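Local coordinates for protein putative transcriptional regulator (Methanosarcina mazei, PDB 3R0A) that is a putative transcriptional regulator that probably binds DNA through a helix-turn-helix-type domain and pairs with a second copy of itself, at residues D16-A21 with A27-M32. Residues are numbered along the deposited sequence; the frame is centred on the assembly and turned at random.
Sequences DVIKCA and ADLNVM
Leu29 sets its CG anti to the backbone N (chi1 167°), while Lys19 places its CG anti to the carbonyl carbon (chi1 -71°), and the two side chains then cross at about a right angle. The contact packs together two consecutive helices, 14-22 and 26-37, joined by a short loop; helix 26-37 is the first helix of an arrangement consistent with a winged helix-turn-helix, continued by helices 45-51 and 56-68 and the antiparallel strands 72-78 and 84-90. The nearest CA atoms are those of Lys19 and Leu29, 7.0 Å apart, and side chains alone bridge that gap. Lys19 contributes the aliphatic part of its chain: its CD lies 3.8 Å from CD2 of Leu29 and 3.9 Å from Leu29 CB, so one methylene touches both the root and one branch of the leucine. The chain bends about its CG-CD bond (chi3 -60°), and its methylenes carry the contact. The other branch serves Ile18, whose CG2 stands 4.5 Å from Leu29 CD1, a looser apolar approach. Cutting Lys19 back to an alanine removes CG and CD, which would probably open a gap beside CB and CD2 of Leu29. Asp28, through a salt bridge to Lys65 and a hydrogen bond to Ser62, ties helix 26-37 to helix 56-68. Helix 14-22 also faces the dimer partner: Ile18 packs on Trp118 of the second subunit, and Cys20 SG forms a disulfide with SG of Cys9 in that subunit. Between these two helices, Lys19 CG meets Leu29 CB and Leu29 CD2 at the same separation, 4.0 Å.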
loop_
_atom_site.group_PDB
_atom_site.type_symbol
_atom_site.label_atom_id
_atom_site.label_comp_id
_atom_site.label_asym_id
_atom_site.label_seq_id
_atom_site.Cartn_x
_atom_site.Cartn_y
_atom_site.Cartn_z
ATOM N N ASP B 16 4.550 5.765 -11.857
ATOM C CA ASP B 16 3.265 5.074 -11.924
ATOM C C ASP B 16 2.464 5.258 -10.614
ATOM O O ASP B 16 1.235 5.363 -10.631
ATOM C CB ASP B 16 3.480 3.594 -12.222
ATOM C CG ASP B 16 3.723 3.329 -13.697
ATOM O OD1 ASP B 16 3.848 4.308 -14.483
ATOM O OD2 ASP B 16 3.780 2.132 -14.091
ATOM N N VAL B 17 3.158 5.325 -9.490
ATOM C CA VAL B 17 2.483 5.456 -8.214
ATOM C C VAL B 17 1.899 6.852 -8.063
ATOM O O VAL B 17 0.770 7.035 -7.574
ATOM C CB VAL B 17 3.428 5.136 -7.035
ATOM C CG1 VAL B 17 2.854 5.606 -5.721
ATOM C CG2 VAL B 17 3.680 3.643 -6.977
ATOM N N ILE B 18 2.691 7.830 -8.482
ATOM C CA ILE B 18 2.279 9.211 -8.509
ATOM C C ILE B 18 1.198 9.402 -9.548
ATOM O O ILE B 18 0.236 10.109 -9.283
ATOM C CB ILE B 18 3.475 10.180 -8.772
ATOM C CG1 ILE B 18 4.419 10.170 -7.557
ATOM C CG2 ILE B 18 2.965 11.629 -9.075
ATOM C CD1 ILE B 18 5.576 11.138 -7.685
ATOM N N LYS B 19 1.317 8.780 -10.716
ATOM C CA LYS B 19 0.190 8.877 -11.647
ATOM C C LYS B 19 -1.116 8.283 -11.100
ATOM O O LYS B 19 -2.187 8.846 -11.334
ATOM C CB LYS B 19 0.529 8.376 -13.041
ATOM C CG LYS B 19 1.500 9.354 -13.770
ATOM C CD LYS B 19 1.667 9.029 -15.260
ATOM C CE LYS B 19 2.216 7.624 -15.533
ATOM N NZ LYS B 19 1.715 7.203 -16.916
ATOM N N CYS B 20 -1.004 7.209 -10.316
ATOM C CA CYS B 20 -2.158 6.559 -9.680
ATOM C C CYS B 20 -2.816 7.483 -8.681
ATOM O O CYS B 20 -4.019 7.682 -8.694
ATOM C CB CYS B 20 -1.735 5.280 -8.955
ATOM S SG CYS B 20 -3.088 4.286 -8.285
ATOM N N ALA B 21 -2.003 8.051 -7.815
ATOM C CA ALA B 21 -2.503 8.787 -6.706
ATOM C C ALA B 21 -3.227 10.077 -7.169
ATOM O O ALA B 21 -4.290 10.453 -6.640
ATOM C CB ALA B 21 -1.373 9.074 -5.752
ATOM N N ALA B 27 0.924 12.655 -20.116
ATOM C CA ALA B 27 0.987 14.057 -20.466
ATOM C C ALA B 27 0.826 14.973 -19.256
ATOM O O ALA B 27 1.641 15.880 -19.092
ATOM C CB ALA B 27 -0.064 14.361 -21.532
ATOM N N ASP B 28 -0.195 14.726 -18.406
ATOM C CA ASP B 28 -0.406 15.503 -17.170
ATOM C C ASP B 28 0.831 15.495 -16.326
ATOM O O ASP B 28 1.165 16.483 -15.663
ATOM C CB ASP B 28 -1.499 14.907 -16.265
ATOM C CG ASP B 28 -2.872 14.938 -16.867
ATOM O OD1 ASP B 28 -3.147 15.789 -17.752
ATOM O OD2 ASP B 28 -3.692 14.092 -16.423
ATOM N N LEU B 29 1.480 14.344 -16.291
ATOM C CA LEU B 29 2.634 14.177 -15.443
ATOM C C LEU B 29 3.792 15.000 -16.006
ATOM O O LEU B 29 4.458 15.741 -15.271
ATOM C CB LEU B 29 2.998 12.690 -15.329
ATOM C CG LEU B 29 4.373 12.459 -14.705
ATOM C CD1 LEU B 29 4.335 12.690 -13.180
ATOM C CD2 LEU B 29 4.903 11.089 -15.080
ATOM N N ASN B 30 4.012 14.854 -17.316
ATOM C CA ASN B 30 4.982 15.679 -18.047
ATOM C C ASN B 30 4.719 17.182 -17.956
ATOM O O ASN B 30 5.647 17.975 -17.947
ATOM C CB ASN B 30 5.069 15.247 -19.503
ATOM C CG ASN B 30 6.010 14.066 -19.700
ATOM O OD1 ASN B 30 5.989 13.412 -20.740
ATOM N ND2 ASN B 30 6.843 13.792 -18.702
ATOM N N VAL B 31 3.450 17.574 -17.869
ATOM C CA VAL B 31 3.132 18.972 -17.565
ATOM C C VAL B 31 3.506 19.290 -16.122
ATOM O O VAL B 31 4.139 20.297 -15.875
ATOM C CB VAL B 31 1.674 19.337 -17.886
ATOM C CG1 VAL B 31 1.231 20.568 -17.121
ATOM C CG2 VAL B 31 1.473 19.493 -19.406
HETATM N N MSE B 32 3.133 18.436 -15.174
HETATM C CA MSE B 32 3.552 18.668 -13.793
HETATM C C MSE B 32 5.081 18.773 -13.697
HETATM O O MSE B 32 5.579 19.641 -12.965
HETATM C CB MSE B 32 3.073 17.559 -12.867
HETATM C CG MSE B 32 3.346 17.793 -11.375
HETATM SE SE MSE B 32 2.542 16.294 -10.442
HETATM C CE MSE B 32 1.998 17.134 -8.848
#